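Local coordinates for protein aminopeptidase P; XAA-pro aminopeptidase (Streptococcus thermophilus, PDB 3IL0) that is probably a metal-dependent aminopeptidase of the Xaa-Pro type, represented here by its N-terminal creatinase/prolidase domain rather than by the peptidase domain, at residues A[15-25]-A[42-50]; A[51-60]-A[67-78]. All coordinates share one frame; numbering follows the deposited sequence.

How the contacts relate
Both contacts belong to one six-stranded mixed sheet in the N-terminal creatinase/prolidase domain, and their centres lie about 16 Å apart. Contact 1 pairs strand 22-25 with strand 42-47 near the middle of the sheet; contact 2 adds the outermost strand, 71-74, to strand 51-55. They come in series along the chain, residues 15-50 followed directly by 51-78. The seam between them is the antiparallel pairing of strands 42-47 and 51-55, where the backbone pairs Thr-43 with Leu-54 and Phe-45 with Leu-52. Val-44 also packs on Phe-70, and Ala-42 on Phe-53, so the two contacts line up four adjacent strands of the six.

Contact 1. Residues A[15-25]-A[42-50]; sequences LVQSGLDALLV and ATVFITKNR
Lys-48, in the turn after strand 42-47, reaches back to Val-16 and Leu-20, which lie on and just after helix 7-18. Its CB only starts the chain outward; CG lies 4.4 Å from Leu-15 CD1, and CD continues past Val-16. CE then packs against Val-16 CG2 at 3.7 Å, the two side chains crossing at about a right angle. A bend at chi4 (83°) turns NZ onto Leu-20 O, a 2.9 Å hydrogen bond that approaches from above the carbonyl plane. The same ammonium makes a long salt bridge to Asp-21 OD1, 3.7 Å away; the other oxygen of that carboxylate, OD2, is held by the backbone N atoms of Glu-92 and Thr-93.

Beyond this polar end, strands 22-25 and 42-47 run antiparallel. Leu-23 and Ile-46 exchange two backbone hydrogen bonds, as do Val-25 and Val-44, whose CB atoms meet at 3.9 Å on the face covered by helix 28-35. Ala-22, Leu-24 and Phe-45 project from the other face, where Leu-24 and Phe-45 meet helix 78-88. With CG anti to the backbone N (chi1 -174°), the Phe-45 ring extends toward the neighbouring strand, and its CZ lies against Ala-22 CB, a contact modelled so short that its exact distance is doubtful. Leu-24 CD1 approaches Thr-43 CG2 at 3.6 Å on that face too. Next to Lys-48, Thr-47 OG1 accepts from the N atoms of Asn-49 and Arg-50, an ST turn and ST motif that bind the hydroxyl into the hairpin turn.

The contact thus divides its chemistry: an apolar, backbone-bonded sheet interior ends in a lysine whose charge is probably offset by Asp-21 while its NZ bonds to a carbonyl just beyond the helix.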
loop_
_atom_site.group_PDB
_atom_site.type_symbol
_atom_site.label_atom_id
_atom_site.label_comp_id
_atom_site.label_asym_id
_atom_site.label_seq_id
_atom_site.Cartn_x
_atom_site.Cartn_y
_atom_site.Cartn_z
ATOM N N LEU A 15 -5.014 -7.722 8.014
ATOM C CA LEU A 15 -4.868 -6.408 8.661
ATOM C C LEU A 15 -5.429 -6.506 10.077
ATOM O O LEU A 15 -4.785 -6.090 11.059
ATOM C CB LEU A 15 -5.577 -5.276 7.849
ATOM C CG LEU A 15 -4.894 -4.572 6.687
ATOM C CD1 LEU A 15 -5.695 -3.332 6.062
ATOM C CD2 LEU A 15 -3.491 -4.100 7.212
ATOM N N VAL A 16 -6.640 -7.050 10.178
ATOM C CA VAL A 16 -7.279 -7.280 11.495
ATOM C C VAL A 16 -6.369 -8.174 12.376
ATOM O O VAL A 16 -6.008 -7.813 13.501
ATOM C CB VAL A 16 -8.682 -7.900 11.327
ATOM C CG1 VAL A 16 -9.222 -8.394 12.677
ATOM C CG2 VAL A 16 -9.593 -6.891 10.659
ATOM N N GLN A 17 -5.958 -9.317 11.845
ATOM C CA GLN A 17 -5.137 -10.248 12.613
ATOM C C GLN A 17 -3.804 -9.594 13.062
ATOM O O GLN A 17 -3.307 -9.828 14.157
ATOM C CB GLN A 17 -4.927 -11.537 11.792
ATOM C CG GLN A 17 -3.594 -12.231 11.996
ATOM C CD GLN A 17 -3.298 -12.731 13.446
ATOM O OE1 GLN A 17 -3.977 -13.650 13.982
ATOM N NE2 GLN A 17 -2.222 -12.172 14.056
ATOM N N SER A 18 -3.252 -8.734 12.227
ATOM C CA SER A 18 -1.968 -8.159 12.500
ATOM C C SER A 18 -2.008 -6.861 13.362
ATOM O O SER A 18 -0.981 -6.367 13.798
ATOM C CB SER A 18 -1.300 -7.905 11.159
ATOM O OG SER A 18 -1.904 -6.728 10.603
ATOM N N GLY A 19 -3.176 -6.301 13.619
ATOM C CA GLY A 19 -3.245 -5.049 14.368
ATOM C C GLY A 19 -2.841 -3.786 13.611
ATOM O O GLY A 19 -2.526 -2.798 14.212
ATOM N N LEU A 20 -2.906 -3.821 12.285
ATOM C CA LEU A 20 -2.512 -2.699 11.442
ATOM C C LEU A 20 -3.746 -1.946 10.939
ATOM O O LEU A 20 -4.718 -2.562 10.533
ATOM C CB LEU A 20 -1.760 -3.240 10.224
ATOM C CG LEU A 20 -0.377 -3.921 10.416
ATOM C CD1 LEU A 20 0.060 -4.489 9.038
ATOM C CD2 LEU A 20 0.664 -2.972 10.999
ATOM N N ASP A 21 -3.709 -0.615 10.977
ATOM C CA ASP A 21 -4.712 0.194 10.249
ATOM C C ASP A 21 -4.444 0.272 8.752
ATOM O O ASP A 21 -5.359 0.593 7.947
ATOM C CB ASP A 21 -4.698 1.599 10.785
ATOM C CG ASP A 21 -5.088 1.645 12.236
ATOM O OD1 ASP A 21 -5.999 0.869 12.583
ATOM O OD2 ASP A 21 -4.448 2.347 13.036
ATOM N N ALA A 22 -3.185 0.020 8.373
ATOM C CA ALA A 22 -2.743 0.147 6.986
ATOM C C ALA A 22 -1.430 -0.630 6.716
ATOM O O ALA A 22 -0.685 -0.944 7.621
ATOM C CB ALA A 22 -2.557 1.657 6.688
ATOM N N LEU A 23 -1.190 -0.921 5.453
ATOM C CA LEU A 23 0.043 -1.471 4.985
ATOM C C LEU A 23 0.465 -0.733 3.739
ATOM O O LEU A 23 -0.308 -0.572 2.777
ATOM C CB LEU A 23 -0.075 -2.959 4.691
ATOM C CG LEU A 23 1.260 -3.693 4.455
ATOM C CD1 LEU A 23 2.171 -3.740 5.722
ATOM C CD2 LEU A 23 0.970 -5.051 3.904
ATOM N N LEU A 24 1.687 -0.246 3.774
ATOM C CA LEU A 24 2.302 0.297 2.623
ATOM C C LEU A 24 2.924 -0.914 1.873
ATOM O O LEU A 24 3.679 -1.679 2.455
ATOM C CB LEU A 24 3.365 1.264 3.105
ATOM C CG LEU A 24 4.272 1.868 2.048
ATOM C CD1 LEU A 24 3.457 2.951 1.372
ATOM C CD2 LEU A 24 5.601 2.434 2.620
ATOM N N VAL A 25 2.625 -1.031 0.583
ATOM C CA VAL A 25 3.118 -2.083 -0.294
ATOM C C VAL A 25 3.928 -1.444 -1.431
ATOM O O VAL A 25 3.397 -0.699 -2.229
ATOM C CB VAL A 25 1.931 -2.911 -0.885
ATOM C CG1 VAL A 25 2.434 -3.992 -1.788
ATOM C CG2 VAL A 25 1.061 -3.470 0.261
ATOM N N ALA A 42 4.507 2.321 -9.177
ATOM C CA ALA A 42 3.257 2.342 -8.442
ATOM C C ALA A 42 3.597 2.165 -6.941
ATOM O O ALA A 42 4.611 1.534 -6.609
ATOM C CB ALA A 42 2.321 1.226 -8.932
ATOM N N THR A 43 2.779 2.767 -6.054
ATOM C CA THR A 43 2.790 2.474 -4.602
ATOM C C THR A 43 1.367 2.088 -4.288
ATOM O O THR A 43 0.406 2.656 -4.860
ATOM C CB THR A 43 3.202 3.701 -3.717
ATOM O OG1 THR A 43 4.533 4.139 -4.049
ATOM C CG2 THR A 43 3.156 3.375 -2.156
ATOM N N VAL A 44 1.214 1.130 -3.390
ATOM C CA VAL A 44 -0.106 0.733 -2.907
ATOM C C VAL A 44 -0.197 1.003 -1.418
ATOM O O VAL A 44 0.790 0.834 -0.669
ATOM C CB VAL A 44 -0.361 -0.730 -3.248
ATOM C CG1 VAL A 44 -1.522 -1.344 -2.429
ATOM C CG2 VAL A 44 -0.556 -0.824 -4.731
ATOM N N PHE A 45 -1.372 1.427 -0.983
ATOM C CA PHE A 45 -1.579 1.685 0.393
ATOM C C PHE A 45 -2.997 1.212 0.692
ATOM O O PHE A 45 -3.939 1.826 0.229
ATOM C CB PHE A 45 -1.395 3.186 0.695
ATOM C CG PHE A 45 -1.460 3.528 2.173
ATOM C CD1 PHE A 45 -0.394 3.278 2.991
ATOM C CD2 PHE A 45 -2.591 4.078 2.725
ATOM C CE1 PHE A 45 -0.446 3.585 4.350
ATOM C CE2 PHE A 45 -2.675 4.410 4.117
ATOM C CZ PHE A 45 -1.594 4.171 4.914
ATOM N N ILE A 46 -3.132 0.151 1.489
ATOM C CA ILE A 46 -4.413 -0.493 1.817
ATOM C C ILE A 46 -4.706 -0.339 3.319
ATOM O O ILE A 46 -3.837 -0.604 4.180
ATOM C CB ILE A 46 -4.450 -2.018 1.394
ATOM C CG1 ILE A 46 -4.272 -2.144 -0.118
ATOM C CG2 ILE A 46 -5.797 -2.720 1.770
ATOM C CD1 ILE A 46 -4.171 -3.601 -0.606
ATOM N N THR A 47 -5.933 0.115 3.602
ATOM C CA THR A 47 -6.487 0.195 4.959
ATOM C C THR A 47 -7.734 -0.777 5.110
ATOM O O THR A 47 -8.149 -1.445 4.152
ATOM C CB THR A 47 -6.902 1.674 5.237
ATOM O OG1 THR A 47 -8.153 1.946 4.595
ATOM C CG2 THR A 47 -5.812 2.637 4.656
ATOM N N LYS A 48 -8.313 -0.842 6.303
ATOM C CA LYS A 48 -9.543 -1.569 6.466
ATOM C C LYS A 48 -10.642 -1.017 5.561
ATOM O O LYS A 48 -11.517 -1.778 5.173
ATOM C CB LYS A 48 -9.972 -1.573 7.902
ATOM C CG LYS A 48 -9.137 -2.599 8.677
ATOM C CD LYS A 48 -9.559 -2.743 10.099
ATOM C CE LYS A 48 -8.446 -3.356 10.938
ATOM N NZ LYS A 48 -7.522 -2.247 11.308
ATOM N N ASN A 49 -10.559 0.274 5.183
ATOM C CA ASN A 49 -11.539 0.848 4.337
ATOM C C ASN A 49 -11.153 1.309 2.973
ATOM O O ASN A 49 -12.049 1.434 2.205
ATOM C CB ASN A 49 -12.317 1.870 5.124
ATOM C CG ASN A 49 -13.135 1.177 6.195
ATOM O OD1 ASN A 49 -13.874 0.202 5.868
ATOM N ND2 ASN A 49 -12.931 1.530 7.445
ATOM N N ARG A 50 -9.875 1.538 2.640
ATOM C CA ARG A 50 -9.548 1.959 1.277
ATOM C C ARG A 50 -8.497 1.101 0.655
ATOM O O ARG A 50 -7.774 0.359 1.319
ATOM C CB ARG A 50 -9.017 3.391 1.219
ATOM C CG ARG A 50 -9.562 4.339 2.222
ATOM C CD ARG A 50 -9.111 5.769 1.843
ATOM N NE ARG A 50 -9.686 6.740 2.760
ATOM C CZ ARG A 50 -10.704 7.558 2.513
ATOM N NH1 ARG A 50 -11.315 7.555 1.372
ATOM N NH2 ARG A 50 -11.153 8.373 3.454
HETATM O O HOH W 1 -7.840 0.783 8.207
#

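Contact 2. Residues A[51-60]-A[67-78]; sequences RLFLTDSRYT and VHGFDIIESKDP
This contact is a parallel strand pairing, the core of a right-handed beta-alpha-beta unit in which helix 60-66 connects strand 51-55 to strand 71-74, the outermost strand on its side of the sheet. Five backbone hydrogen bonds join the pair, among them Ile-73 N to Phe-53 O at 2.8 Å.

At the start of the pairing, Arg-51 lies against Phe-70. Its CB sits 3.7 Å from the centroid of the Phe-70 ring, almost on the ring normal, in a CH-pi contact, while CD reaches CE2. The chain stays extended from CG to NE, carrying NH1 to Gly-69 O in a nearly straight 3.2 Å bond. This oxygen lies in the guanidinium plane and receives the bond on a lone pair. Leu-52 O meets the edge of the Phe-70 ring.

The Phe-53 ring takes Val-67 CG2 over one face, toward the rim; Phe-37 packs on it edge-to-face. Ile-72 lies alongside, its CG2 4.1 Å from Phe-53 CD2. On the other side of the sheet, which helix 78-88 packs against, Leu-54 lies beside Ile-73 and touches Asp-81, Ile-82 and Pro-78, the CB atoms of Leu-54 and Pro-78 being 3.9 Å apart.

Where the strands end, the extended Glu-74 crosses Thr-60, whose OG1 donates to Asp-56 O at 2.7 Å. Asp-56 O also accepts from Tyr-59 N, on the opposite face of its plane.

The five backbone bonds hold the strands in line, whereas the planar arginine-carbonyl bond and the methylene over the aromatic face tie the Arg-51 side chain to the turn before strand 71-74 and would restrain it.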
loop_
_atom_site.group_PDB
_atom_site.type_symbol
_atom_site.label_atom_id
_atom_site.label_comp_id
_atom_site.label_asym_id
_atom_site.label_seq_id
_atom_site.Cartn_x
_atom_site.Cartn_y
_atom_site.Cartn_z
ATOM N N ARG A 51 -8.384 1.256 -0.645
ATOM C CA ARG A 51 -7.296 0.699 -1.374
ATOM C C ARG A 51 -6.837 1.803 -2.284
ATOM O O ARG A 51 -7.610 2.264 -3.136
ATOM C CB ARG A 51 -7.759 -0.495 -2.182
ATOM C CG ARG A 51 -8.382 -1.592 -1.346
ATOM C CD ARG A 51 -8.455 -2.878 -2.123
ATOM N NE ARG A 51 -9.324 -3.780 -1.384
ATOM C CZ ARG A 51 -10.622 -3.952 -1.603
ATOM N NH1 ARG A 51 -11.242 -3.343 -2.602
ATOM N NH2 ARG A 51 -11.296 -4.765 -0.811
ATOM N N LEU A 52 -5.588 2.235 -2.118
ATOM C CA LEU A 52 -5.040 3.285 -2.933
ATOM C C LEU A 52 -3.971 2.755 -3.853
ATOM O O LEU A 52 -3.112 1.943 -3.468
ATOM C CB LEU A 52 -4.448 4.370 -2.052
ATOM C CG LEU A 52 -5.340 5.053 -1.019
ATOM C CD1 LEU A 52 -4.565 6.191 -0.369
ATOM C CD2 LEU A 52 -6.715 5.542 -1.681
ATOM N N PHE A 53 -4.000 3.237 -5.081
ATOM C CA PHE A 53 -2.943 2.925 -6.037
ATOM C C PHE A 53 -2.371 4.253 -6.461
ATOM O O PHE A 53 -3.112 5.110 -6.950
ATOM C CB PHE A 53 -3.526 2.164 -7.256
ATOM C CG PHE A 53 -2.505 1.821 -8.303
ATOM C CD1 PHE A 53 -1.959 0.543 -8.365
ATOM C CD2 PHE A 53 -2.076 2.781 -9.225
ATOM C CE1 PHE A 53 -1.018 0.222 -9.328
ATOM C CE2 PHE A 53 -1.116 2.483 -10.165
ATOM C CZ PHE A 53 -0.596 1.190 -10.233
ATOM N N LEU A 54 -1.070 4.443 -6.300
ATOM C CA LEU A 54 -0.517 5.757 -6.543
ATOM C C LEU A 54 0.527 5.696 -7.641
ATOM O O LEU A 54 1.503 4.947 -7.543
ATOM C CB LEU A 54 0.051 6.377 -5.232
ATOM C CG LEU A 54 -0.909 6.498 -4.026
ATOM C CD1 LEU A 54 -0.621 5.455 -2.982
ATOM C CD2 LEU A 54 -0.824 7.850 -3.400
ATOM N N THR A 55 0.329 6.517 -8.670
ATOM C CA THR A 55 1.309 6.639 -9.746
ATOM C C THR A 55 1.383 8.059 -10.386
ATOM O O THR A 55 0.566 8.941 -10.106
ATOM C CB THR A 55 1.042 5.548 -10.793
ATOM O OG1 THR A 55 2.138 5.486 -11.701
ATOM C CG2 THR A 55 -0.255 5.809 -11.525
ATOM N N ASP A 56 2.408 8.262 -11.211
ATOM C CA ASP A 56 2.608 9.509 -11.995
ATOM C C ASP A 56 1.630 9.691 -13.180
ATOM O O ASP A 56 0.778 8.818 -13.467
ATOM C CB ASP A 56 4.039 9.572 -12.536
ATOM C CG ASP A 56 4.334 8.444 -13.515
ATOM O OD1 ASP A 56 3.433 8.085 -14.324
ATOM O OD2 ASP A 56 5.474 7.905 -13.464
ATOM N N SER A 57 1.783 10.831 -13.868
ATOM C CA SER A 57 0.852 11.261 -14.939
ATOM C C SER A 57 0.966 10.356 -16.159
ATOM O O SER A 57 0.027 10.213 -16.957
ATOM C CB SER A 57 1.115 12.719 -15.341
ATOM O OG SER A 57 2.478 12.893 -15.660
ATOM N N ARG A 58 2.117 9.717 -16.254
ATOM C CA ARG A 58 2.396 8.802 -17.327
ATOM C C ARG A 58 1.545 7.508 -17.267
ATOM O O ARG A 58 1.054 7.050 -18.302
ATOM C CB ARG A 58 3.890 8.508 -17.314
ATOM C CG ARG A 58 4.732 9.801 -17.261
ATOM C CD ARG A 58 5.933 9.629 -16.390
ATOM N NE ARG A 58 6.919 8.765 -17.030
ATOM C CZ ARG A 58 7.874 8.094 -16.389
ATOM N NH1 ARG A 58 7.973 8.152 -15.066
ATOM N NH2 ARG A 58 8.734 7.344 -17.078
ATOM N N TYR A 59 1.348 6.925 -16.076
ATOM C CA TYR A 59 0.704 5.596 -15.993
ATOM C C TYR A 59 -0.716 5.643 -15.488
ATOM O O TYR A 59 -1.283 4.606 -15.147
ATOM C CB TYR A 59 1.519 4.631 -15.132
ATOM C CG TYR A 59 3.005 4.768 -15.304
ATOM C CD1 TYR A 59 3.856 4.450 -14.263
ATOM C CD2 TYR A 59 3.569 5.235 -16.503
ATOM C CE1 TYR A 59 5.228 4.574 -14.395
ATOM C CE2 TYR A 59 4.939 5.372 -16.645
ATOM C CZ TYR A 59 5.766 5.036 -15.580
ATOM O OH TYR A 59 7.132 5.138 -15.671
ATOM N N THR A 60 -1.301 6.834 -15.464
ATOM C CA THR A 60 -2.615 7.005 -14.868
ATOM C C THR A 60 -3.710 6.353 -15.703
ATOM O O THR A 60 -4.599 5.702 -15.144
ATOM C CB THR A 60 -2.969 8.492 -14.685
ATOM O OG1 THR A 60 -1.827 9.198 -14.167
ATOM C CG2 THR A 60 -4.199 8.646 -13.760
ATOM N N VAL A 67 -6.494 -1.518 -13.577
ATOM C CA VAL A 67 -6.603 -1.845 -12.131
ATOM C C VAL A 67 -8.010 -1.730 -11.521
ATOM O O VAL A 67 -8.576 -0.653 -11.493
ATOM C CB VAL A 67 -5.660 -0.915 -11.295
ATOM C CG1 VAL A 67 -5.885 -1.101 -9.789
ATOM C CG2 VAL A 67 -4.196 -1.128 -11.688
ATOM N N HIS A 68 -8.554 -2.815 -10.983
ATOM C CA HIS A 68 -9.905 -2.778 -10.428
ATOM C C HIS A 68 -9.881 -2.924 -8.914
ATOM O O HIS A 68 -8.994 -3.560 -8.387
ATOM C CB HIS A 68 -10.771 -3.874 -11.076
ATOM C CG HIS A 68 -10.770 -3.830 -12.579
ATOM N ND1 HIS A 68 -11.692 -3.108 -13.307
ATOM C CD2 HIS A 68 -9.943 -4.404 -13.486
ATOM C CE1 HIS A 68 -11.436 -3.242 -14.598
ATOM N NE2 HIS A 68 -10.379 -4.024 -14.735
ATOM N N GLY A 69 -10.858 -2.327 -8.223
ATOM C CA GLY A 69 -10.944 -2.323 -6.724
ATOM C C GLY A 69 -10.112 -1.266 -5.977
ATOM O O GLY A 69 -10.017 -1.266 -4.751
ATOM N N PHE A 70 -9.497 -0.377 -6.745
ATOM C CA PHE A 70 -8.484 0.532 -6.253
ATOM C C PHE A 70 -8.777 1.921 -6.694
ATOM O O PHE A 70 -9.056 2.212 -7.858
ATOM C CB PHE A 70 -7.107 0.173 -6.780
ATOM C CG PHE A 70 -6.384 -0.787 -5.913
ATOM C CD1 PHE A 70 -5.286 -0.390 -5.190
ATOM C CD2 PHE A 70 -6.823 -2.090 -5.790
ATOM C CE1 PHE A 70 -4.626 -1.277 -4.379
ATOM C CE2 PHE A 70 -6.142 -2.998 -4.962
ATOM C CZ PHE A 70 -5.049 -2.580 -4.263
ATOM N N ASP A 71 -8.665 2.790 -5.728
ATOM C CA ASP A 71 -8.892 4.149 -5.932
ATOM C C ASP A 71 -7.570 4.688 -6.434
ATOM O O ASP A 71 -6.609 4.699 -5.689
ATOM C CB ASP A 71 -9.304 4.698 -4.593
ATOM C CG ASP A 71 -9.634 6.083 -4.673
ATOM O OD1 ASP A 71 -8.812 6.790 -5.283
ATOM O OD2 ASP A 71 -10.710 6.451 -4.168
ATOM N N ILE A 72 -7.513 5.065 -7.708
ATOM C CA ILE A 72 -6.256 5.488 -8.382
ATOM C C ILE A 72 -5.968 6.959 -8.055
ATOM O O ILE A 72 -6.861 7.799 -8.169
ATOM C CB ILE A 72 -6.307 5.354 -9.947
ATOM C CG1 ILE A 72 -7.092 4.113 -10.414
ATOM C CG2 ILE A 72 -4.904 5.381 -10.556
ATOM C CD1 ILE A 72 -6.600 2.771 -9.954
ATOM N N ILE A 73 -4.736 7.269 -7.640
ATOM C CA ILE A 73 -4.348 8.619 -7.245
ATOM C C ILE A 73 -3.181 9.043 -8.110
ATOM O O ILE A 73 -2.106 8.426 -8.115
ATOM C CB ILE A 73 -3.938 8.740 -5.738
ATOM C CG1 ILE A 73 -4.947 8.061 -4.802
ATOM C CG2 ILE A 73 -3.782 10.187 -5.349
ATOM C CD1 ILE A 73 -6.347 8.631 -4.815
ATOM N N GLU A 74 -3.386 10.117 -8.852
ATOM C CA GLU A 74 -2.292 10.692 -9.633
ATOM C C GLU A 74 -1.394 11.383 -8.639
ATOM O O GLU A 74 -1.857 12.195 -7.847
ATOM C CB GLU A 74 -2.810 11.664 -10.705
ATOM C CG GLU A 74 -1.778 11.935 -11.838
ATOM C CD GLU A 74 -2.387 12.580 -13.110
ATOM O OE1 GLU A 74 -3.642 12.681 -13.217
ATOM O OE2 GLU A 74 -1.596 12.976 -14.002
ATOM N N SER A 75 -0.122 11.022 -8.632
ATOM C CA SER A 75 0.775 11.549 -7.614
ATOM C C SER A 75 2.228 11.415 -8.029
ATOM O O SER A 75 2.635 10.407 -8.573
ATOM C CB SER A 75 0.541 10.807 -6.282
ATOM O OG SER A 75 1.621 11.019 -5.377
ATOM N N LYS A 76 3.001 12.453 -7.752
ATOM C CA LYS A 76 4.432 12.438 -7.960
ATOM C C LYS A 76 5.193 12.344 -6.625
ATOM O O LYS A 76 6.418 12.155 -6.629
ATOM C CB LYS A 76 4.835 13.700 -8.715
ATOM C CG LYS A 76 6.019 13.541 -9.670
ATOM C CD LYS A 76 6.378 14.888 -10.370
ATOM C CE LYS A 76 6.455 16.101 -9.381
ATOM N NZ LYS A 76 6.995 17.352 -9.994
ATOM N N ASP A 77 4.498 12.498 -5.485
ATOM C CA ASP A 77 5.060 12.094 -4.153
ATOM C C ASP A 77 4.097 11.222 -3.370
ATOM O O ASP A 77 3.274 11.720 -2.585
ATOM C CB ASP A 77 5.478 13.267 -3.267
ATOM C CG ASP A 77 6.490 12.828 -2.190
ATOM O OD1 ASP A 77 6.629 11.582 -1.878
ATOM O OD2 ASP A 77 7.163 13.750 -1.693
ATOM N N PRO A 78 4.206 9.910 -3.592
ATOM C CA PRO A 78 3.133 9.096 -3.085
ATOM C C PRO A 78 3.064 9.053 -1.548
ATOM O O PRO A 78 1.947 8.974 -1.020
ATOM C CB PRO A 78 3.364 7.728 -3.744
ATOM C CG PRO A 78 4.734 7.833 -4.418
ATOM C CD PRO A 78 4.978 9.249 -4.656
#